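Local atomic coordinates of probable enoyl-CoA hydratase/isomerase (Mycobacterium abscessus, PDB entry 3SWX), a protein that probably catalyses the hydration or isomerisation of enoyl-CoA thioesters. Residues E9-I13 with G23-P27; D125-E131 with V184-V190. One frame throughout, in Å; residues are numbered along the deposited sequence.

Interaction 1 (E9-I13 with G23-P27)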
ATOM      1  N   GLU B   9     -37.805  -1.484  -4.925  1.00 32.67           N
ATOM      2  CA  GLU B   9     -38.093  -2.353  -6.068  1.00 31.48           C
ATOM      3  C   GLU B   9     -36.907  -3.232  -6.459  1.00 30.25           C
ATOM      4  O   GLU B   9     -37.113  -4.359  -6.894  1.00 30.23           O
ATOM      5  CB  GLU B   9     -38.498  -1.514  -7.291  1.00 32.05           C
ATOM      6  N   THR B  10     -35.678  -2.703  -6.353  1.00 28.32           N
ATOM      7  CA  THR B  10     -34.466  -3.386  -6.846  1.00 26.71           C
ATOM      8  C   THR B  10     -33.494  -3.889  -5.756  1.00 25.52           C
ATOM      9  O   THR B  10     -32.446  -4.444  -6.076  1.00 24.73           O
ATOM     10  CB  THR B  10     -33.683  -2.459  -7.802  1.00 26.90           C
ATOM     11  OG1 THR B  10     -33.137  -1.337  -7.073  1.00 25.73           O
ATOM     12  CG2 THR B  10     -34.624  -1.942  -8.916  1.00 27.45           C
ATOM     13  N   LEU B  11     -33.830  -3.695  -4.485  1.00 24.68           N
ATOM     14  CA  LEU B  11     -33.018  -4.222  -3.382  1.00 23.60           C
ATOM     15  C   LEU B  11     -33.838  -5.101  -2.447  1.00 24.03           C
ATOM     16  O   LEU B  11     -34.992  -4.797  -2.168  1.00 24.05           O
ATOM     17  CB  LEU B  11     -32.439  -3.089  -2.540  1.00 22.77           C
ATOM     18  CG  LEU B  11     -31.743  -1.983  -3.302  1.00 21.93           C
ATOM     19  CD1 LEU B  11     -31.439  -0.826  -2.345  1.00 19.89           C
ATOM     20  CD2 LEU B  11     -30.504  -2.573  -3.923  1.00 21.47           C
ATOM     21  N   ARG B  12     -33.208  -6.161  -1.955  1.00 23.36           N
ATOM     22  CA  ARG B  12     -33.770  -6.982  -0.928  1.00 24.60           C
ATOM     23  C   ARG B  12     -33.085  -6.618   0.389  1.00 24.61           C
ATOM     24  O   ARG B  12     -31.871  -6.826   0.550  1.00 24.40           O
ATOM     25  CB  ARG B  12     -33.540  -8.460  -1.244  1.00 24.80           C
ATOM     26  CG  ARG B  12     -34.129  -9.388  -0.204  1.00 25.72           C
ATOM     27  CD  ARG B  12     -33.551 -10.774  -0.335  1.00 28.65           C
ATOM     28  NE  ARG B  12     -34.202 -11.704   0.578  1.00 30.80           N
ATOM     29  CZ  ARG B  12     -33.911 -12.996   0.676  1.00 32.24           C
ATOM     30  NH1 ARG B  12     -32.972 -13.541  -0.086  1.00 32.64           N
ATOM     31  NH2 ARG B  12     -34.555 -13.753   1.548  1.00 33.44           N
ATOM     32  N   ILE B  13     -33.856  -6.081   1.324  1.00 23.97           N
ATOM     33  CA  ILE B  13     -33.309  -5.625   2.576  1.00 24.71           C
ATOM     34  C   ILE B  13     -33.820  -6.443   3.759  1.00 24.55           C
ATOM     35  O   ILE B  13     -35.015  -6.713   3.871  1.00 24.45           O
ATOM     36  CB  ILE B  13     -33.605  -4.113   2.768  1.00 25.38           C
ATOM     37  CG1 ILE B  13     -32.754  -3.313   1.759  1.00 26.60           C
ATOM     38  CG2 ILE B  13     -33.328  -3.687   4.217  1.00 26.17           C
ATOM     39  CD1 ILE B  13     -32.381  -1.928   2.184  1.00 27.64           C
ATOM     40  N   GLY B  23     -29.363  -6.719  -0.415  1.00 20.04           N
ATOM     41  CA  GLY B  23     -29.131  -7.564  -1.577  1.00 20.26           C
ATOM     42  C   GLY B  23     -29.504  -6.841  -2.862  1.00 20.51           C
ATOM     43  O   GLY B  23     -30.635  -6.372  -3.005  1.00 20.00           O
ATOM     44  N   LEU B  24     -28.544  -6.701  -3.775  1.00 20.14           N
ATOM     45  CA  LEU B  24     -28.872  -6.235  -5.112  1.00 20.72           C
ATOM     46  C   LEU B  24     -29.858  -7.245  -5.670  1.00 22.03           C
ATOM     47  O   LEU B  24     -29.622  -8.459  -5.628  1.00 22.36           O
ATOM     48  CB  LEU B  24     -27.636  -6.121  -6.009  1.00 20.29           C
ATOM     49  CG  LEU B  24     -26.445  -5.274  -5.509  1.00 18.85           C
ATOM     50  CD1 LEU B  24     -25.323  -5.305  -6.553  1.00 18.28           C
ATOM     51  CD2 LEU B  24     -26.863  -3.820  -5.159  1.00 16.13           C
ATOM     52  N   ASN B  25     -30.979  -6.769  -6.180  1.00 23.30           N
ATOM     53  CA  ASN B  25     -32.052  -7.697  -6.529  1.00 24.90           C
ATOM     54  C   ASN B  25     -32.657  -7.450  -7.913  1.00 26.41           C
ATOM     55  O   ASN B  25     -33.860  -7.252  -8.034  1.00 28.06           O
ATOM     56  CB  ASN B  25     -33.130  -7.696  -5.416  1.00 25.05           C
ATOM     57  CG  ASN B  25     -34.111  -8.852  -5.560  1.00 26.04           C
ATOM     58  OD1 ASN B  25     -33.774  -9.880  -6.140  1.00 28.06           O
ATOM     59  ND2 ASN B  25     -35.323  -8.680  -5.058  1.00 24.78           N
ATOM     60  N   ARG B  26     -31.824  -7.484  -8.957  1.00 27.29           N
ATOM     61  CA  ARG B  26     -32.310  -7.514 -10.354  1.00 28.50           C
ATOM     62  C   ARG B  26     -31.697  -8.725 -11.048  1.00 29.27           C
ATOM     63  O   ARG B  26     -31.015  -8.603 -12.079  1.00 29.15           O
ATOM     64  CB  ARG B  26     -31.959  -6.226 -11.105  1.00 28.80           C
ATOM     65  CG  ARG B  26     -32.449  -4.950 -10.409  1.00 29.35           C
ATOM     66  CD  ARG B  26     -32.130  -3.702 -11.218  1.00 30.32           C
ATOM     67  NE  ARG B  26     -32.846  -3.704 -12.494  1.00 31.67           N
ATOM     68  CZ  ARG B  26     -32.305  -3.520 -13.702  1.00 32.22           C
ATOM     69  NH1 ARG B  26     -31.001  -3.295 -13.863  1.00 31.40           N
ATOM     70  NH2 ARG B  26     -33.092  -3.559 -14.775  1.00 31.25           N
ATOM     71  N   PRO B  27     -31.940  -9.915 -10.480  1.00 29.99           N
ATOM     72  CA  PRO B  27     -31.208 -11.108 -10.895  1.00 30.56           C
ATOM     73  C   PRO B  27     -31.398 -11.472 -12.377  1.00 30.77           C
ATOM     74  O   PRO B  27     -30.446 -11.893 -13.003  1.00 31.18           O
ATOM     75  CB  PRO B  27     -31.765 -12.199  -9.965  1.00 30.87           C
ATOM     76  CG  PRO B  27     -33.110 -11.678  -9.534  1.00 31.70           C
ATOM     77  CD  PRO B  27     -32.890 -10.211  -9.396  1.00 30.49           C
TER
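G23 O is gripped from two neighbouring residues: R12 N gives it a nearly straight hydrogen bond of 2.8 Å, lying in the carbonyl plane, and the CA of L11 adds a CA-H...O contact at 3.2 Å. The return bond of this antiparallel hydrogen-bonded pair is shorter, with G23 N 2.7 Å from R12 O. G23 brings no side chain to the face on which R12 lies. On the other face, L11 and L24 form the adjoining non-hydrogen-bonded pair and run side by side, their CD2 methyls 4.0 Å apart. The two strands, 11-16 and 19-24, make the beta hairpin at the edge of the six-stranded crotonase sheet; L24 continues the sheet inward through backbone bonds to Y60 and E62, while M37 of helix 35-50 packs on L11. Beyond the paired residues, N25 N reaches T10 O at 2.8 Å by a more bent bond (138°), the donor tilted 30° from the carbonyl plane. T10 and R26 then lie alongside each other, T10 CB 3.8 Å from R26 CG. With T10 OG1 set between backbone N and carbonyl carbon (chi1 68°), CG2 faces the aliphatic part of R26 and the hydroxyl bonds to E40. The R26 chain bends at chi3, and its NH1 bonds to A32 O; R12 forms a salt bridge with E62.

Interaction 2 (D125-E131 with V184-V190); sequences DIVIADE and VQEIVPV
Along strand 126-130, V127 is held by both halves of Q185: V127 O accepts the backbone N of Q185 at 2.8 Å, and V127 N donates to the side-chain OE1 at 2.8 Å, in the plane of the amide carbonyl. A bend at chi2 (56°) folds the Q185 chain back so that its amide takes the place of a main-chain carbonyl. The ladder continues as parallel pairing, A129 N meeting E186 O nearly along the C=O axis (169° at the hydrogen) and A129 O receiving V188 N at 2.8 Å. Past D130, a weak bond from E131 N to V188 O precedes a side-chain bond: E131 OE2 accepts V190 N at 3.0 Å on its anti side. Apolar contacts are made on both faces. A129 CB sits 3.8 Å from V184 CG1, and V184 CG2 meets V127 CG1 where those side chains cross at about a right angle; on the other face I128 CG2 approaches V188 CG2 at 4.2 Å. In the second shell, D130 bonds T132 OG1 and G191 N, tying its carboxylate to the residues that follow each segment, while Q185 NE2 bonds N162 of the second subunit. Strand 186-188 ends the six-stranded sheet within this chain, with strand 105-109 pairing along the other side of 126-130, helix 193-205 packed on I128 and V188, and helix 175-180 on V184 and I187.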
ATOM      1  N   ASP B 125     -15.232  -1.699   3.443  1.00 13.60           N
ATOM      2  CA  ASP B 125     -14.181  -1.893   4.432  1.00 13.76           C
ATOM      3  C   ASP B 125     -13.663  -3.312   4.469  1.00 13.25           C
ATOM      4  O   ASP B 125     -12.511  -3.527   4.806  1.00 13.24           O
ATOM      5  CB  ASP B 125     -14.677  -1.451   5.810  1.00 13.97           C
ATOM      6  CG  ASP B 125     -15.184  -0.050   5.788  1.00 15.17           C
ATOM      7  OD1 ASP B 125     -14.382   0.844   5.408  1.00 13.44           O
ATOM      8  OD2 ASP B 125     -16.385   0.150   6.070  1.00 13.56           O
ATOM      9  N   ILE B 126     -14.502  -4.278   4.112  1.00 13.61           N
ATOM     10  CA  ILE B 126     -14.109  -5.698   4.146  1.00 12.93           C
ATOM     11  C   ILE B 126     -14.814  -6.410   3.012  1.00 13.02           C
ATOM     12  O   ILE B 126     -16.027  -6.211   2.793  1.00 12.81           O
ATOM     13  CB  ILE B 126     -14.460  -6.414   5.510  1.00 12.93           C
ATOM     14  CG1 ILE B 126     -13.773  -5.748   6.716  1.00 13.44           C
ATOM     15  CG2 ILE B 126     -14.027  -7.911   5.484  1.00 12.41           C
ATOM     16  CD1 ILE B 126     -14.463  -6.044   8.018  1.00 12.50           C
ATOM     17  N   VAL B 127     -14.062  -7.230   2.277  1.00 13.38           N
ATOM     18  CA  VAL B 127     -14.595  -7.893   1.091  1.00 13.07           C
ATOM     19  C   VAL B 127     -14.394  -9.388   1.257  1.00 14.07           C
ATOM     20  O   VAL B 127     -13.272  -9.852   1.530  1.00 13.87           O
ATOM     21  CB  VAL B 127     -13.929  -7.399  -0.226  1.00 13.65           C
ATOM     22  CG1 VAL B 127     -14.459  -8.172  -1.458  1.00 12.60           C
ATOM     23  CG2 VAL B 127     -14.136  -5.891  -0.421  1.00 11.83           C
ATOM     24  N   ILE B 128     -15.486 -10.129   1.100  1.00 14.02           N
ATOM     25  CA  ILE B 128     -15.460 -11.575   1.163  1.00 14.60           C
ATOM     26  C   ILE B 128     -15.906 -12.107  -0.186  1.00 15.12           C
ATOM     27  O   ILE B 128     -16.955 -11.682  -0.701  1.00 14.16           O
ATOM     28  CB  ILE B 128     -16.432 -12.114   2.222  1.00 14.57           C
ATOM     29  CG1 ILE B 128     -16.176 -11.458   3.581  1.00 14.20           C
ATOM     30  CG2 ILE B 128     -16.349 -13.655   2.276  1.00 15.22           C
ATOM     31  CD1 ILE B 128     -14.792 -11.747   4.183  1.00 16.23           C
ATOM     32  N   ALA B 129     -15.129 -13.052  -0.725  1.00 15.07           N
ATOM     33  CA  ALA B 129     -15.462 -13.726  -1.977  1.00 15.97           C
ATOM     34  C   ALA B 129     -15.727 -15.225  -1.781  1.00 16.57           C
ATOM     35  O   ALA B 129     -15.062 -15.876  -0.963  1.00 17.41           O
ATOM     36  CB  ALA B 129     -14.323 -13.516  -2.987  1.00 15.44           C
ATOM     37  N   ASP B 130     -16.699 -15.790  -2.508  1.00 17.32           N
ATOM     38  CA  ASP B 130     -16.750 -17.236  -2.613  1.00 18.54           C
ATOM     39  C   ASP B 130     -15.767 -17.659  -3.713  1.00 19.51           C
ATOM     40  O   ASP B 130     -15.300 -16.825  -4.494  1.00 17.97           O
ATOM     41  CB  ASP B 130     -18.198 -17.812  -2.743  1.00 19.45           C
ATOM     42  CG  ASP B 130     -18.704 -17.928  -4.179  1.00 19.70           C
ATOM     43  OD1 ASP B 130     -18.101 -17.362  -5.119  1.00 20.10           O
ATOM     44  OD2 ASP B 130     -19.742 -18.602  -4.357  1.00 19.69           O
ATOM     45  N   GLU B 131     -15.450 -18.953  -3.760  1.00 20.70           N
ATOM     46  CA  GLU B 131     -14.421 -19.465  -4.681  1.00 21.59           C
ATOM     47  C   GLU B 131     -14.701 -19.241  -6.179  1.00 21.11           C
ATOM     48  O   GLU B 131     -13.781 -19.331  -7.003  1.00 22.19           O
ATOM     49  CB  GLU B 131     -14.114 -20.942  -4.380  1.00 22.52           C
ATOM     50  CG  GLU B 131     -15.328 -21.858  -4.355  1.00 27.12           C
ATOM     51  CD  GLU B 131     -15.015 -23.263  -3.823  1.00 31.40           C
ATOM     52  OE1 GLU B 131     -13.856 -23.722  -3.997  1.00 33.54           O
ATOM     53  OE2 GLU B 131     -15.939 -23.897  -3.244  1.00 33.54           O
ATOM     54  N   VAL B 184      -9.597  -8.683  -1.859  1.00 15.46           N
ATOM     55  CA  VAL B 184     -10.467  -9.641  -1.188  1.00 14.38           C
ATOM     56  C   VAL B 184      -9.785 -10.125   0.087  1.00 14.24           C
ATOM     57  O   VAL B 184      -8.645 -10.577   0.031  1.00 13.80           O
ATOM     58  CB  VAL B 184     -10.723 -10.854  -2.106  1.00 14.53           C
ATOM     59  CG1 VAL B 184     -11.308 -12.048  -1.298  1.00 12.76           C
ATOM     60  CG2 VAL B 184     -11.645 -10.457  -3.241  1.00 13.70           C
ATOM     61  N   GLN B 185     -10.477 -10.053   1.220  1.00 14.35           N
ATOM     62  CA  GLN B 185      -9.869 -10.400   2.512  1.00 14.52           C
ATOM     63  C   GLN B 185      -9.928 -11.887   2.787  1.00 15.31           C
ATOM     64  O   GLN B 185      -9.095 -12.426   3.496  1.00 15.39           O
ATOM     65  CB  GLN B 185     -10.531  -9.657   3.675  1.00 14.26           C
ATOM     66  CG  GLN B 185     -10.017  -8.244   3.869  1.00 14.11           C
ATOM     67  CD  GLN B 185     -10.142  -7.405   2.618  1.00 13.65           C
ATOM     68  OE1 GLN B 185     -11.237  -6.943   2.268  1.00 12.91           O
ATOM     69  NE2 GLN B 185      -9.016  -7.199   1.931  1.00 10.88           N
ATOM     70  N   GLU B 186     -10.916 -12.561   2.227  1.00 15.82           N
ATOM     71  CA  GLU B 186     -11.071 -13.975   2.494  1.00 16.49           C
ATOM     72  C   GLU B 186     -11.892 -14.610   1.385  1.00 16.48           C
ATOM     73  O   GLU B 186     -12.853 -14.010   0.878  1.00 15.39           O
ATOM     74  CB  GLU B 186     -11.727 -14.183   3.866  1.00 17.04           C
ATOM     75  CG  GLU B 186     -11.803 -15.644   4.276  1.00 20.56           C
ATOM     76  CD  GLU B 186     -12.486 -15.874   5.623  1.00 24.70           C
ATOM     77  OE1 GLU B 186     -12.783 -14.883   6.364  1.00 24.78           O
ATOM     78  OE2 GLU B 186     -12.726 -17.076   5.921  1.00 26.44           O
ATOM     79  N   ILE B 187     -11.458 -15.808   0.991  1.00 16.68           N
ATOM     80  CA  ILE B 187     -12.157 -16.628   0.041  1.00 17.20           C
ATOM     81  C   ILE B 187     -12.765 -17.830   0.775  1.00 18.04           C
ATOM     82  O   ILE B 187     -12.070 -18.543   1.502  1.00 17.79           O
ATOM     83  CB  ILE B 187     -11.223 -17.171  -1.044  1.00 17.49           C
ATOM     84  CG1 ILE B 187     -10.449 -16.048  -1.749  1.00 16.50           C
ATOM     85  CG2 ILE B 187     -12.026 -18.002  -2.076  1.00 16.60           C
ATOM     86  CD1 ILE B 187      -9.295 -16.589  -2.576  1.00 19.58           C
ATOM     87  N   VAL B 188     -14.056 -18.056   0.540  1.00 18.12           N
ATOM     88  CA  VAL B 188     -14.803 -19.127   1.192  1.00 18.19           C
ATOM     89  C   VAL B 188     -15.467 -20.033   0.151  1.00 19.00           C
ATOM     90  O   VAL B 188     -15.514 -19.685  -1.040  1.00 18.53           O
ATOM     91  CB  VAL B 188     -15.878 -18.538   2.113  1.00 18.57           C
ATOM     92  CG1 VAL B 188     -15.221 -17.692   3.225  1.00 18.24           C
ATOM     93  CG2 VAL B 188     -16.898 -17.707   1.308  1.00 17.17           C
ATOM     94  N   PRO B 189     -15.971 -21.208   0.591  1.00 19.63           N
ATOM     95  CA  PRO B 189     -16.606 -22.131  -0.353  1.00 20.16           C
ATOM     96  C   PRO B 189     -17.847 -21.563  -1.033  1.00 20.51           C
ATOM     97  O   PRO B 189     -18.468 -20.622  -0.522  1.00 19.23           O
ATOM     98  CB  PRO B 189     -16.965 -23.340   0.525  1.00 20.80           C
ATOM     99  CG  PRO B 189     -15.899 -23.320   1.607  1.00 21.28           C
ATOM    100  CD  PRO B 189     -15.767 -21.838   1.909  1.00 19.37           C
ATOM    101  N   VAL B 190     -18.186 -22.147  -2.185  1.00 21.17           N
ATOM    102  CA  VAL B 190     -19.295 -21.694  -3.021  1.00 21.57           C
ATOM    103  C   VAL B 190     -20.544 -21.391  -2.189  1.00 21.88           C
ATOM    104  O   VAL B 190     -20.960 -22.196  -1.385  1.00 21.96           O
ATOM    105  CB  VAL B 190     -19.609 -22.725  -4.168  1.00 22.16           C
ATOM    106  CG1 VAL B 190     -19.535 -24.126  -3.651  1.00 24.66           C
ATOM    107  CG2 VAL B 190     -20.979 -22.455  -4.799  1.00 21.37           C
TER

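Overall arrangement
Both contacts belong to one mixed six-stranded sheet and lie at its two opposite edges: interaction 1 pairs the first two strands, interaction 2 the last two, with centres about 20 Å apart and nearest atoms about 12 Å apart. Interaction 1 is a local antiparallel hairpin, partly buried, whose arginines find polar partners elsewhere in the same chain. Interaction 2 joins strands distant in sequence in parallel, is mostly buried, and packs aliphatic side chains on both faces; side-chain amide and carboxylate oxygens prolong its ladder at either end. It also reaches the second subunit, whereas no other chain of the assembly touches the segments of interaction 1.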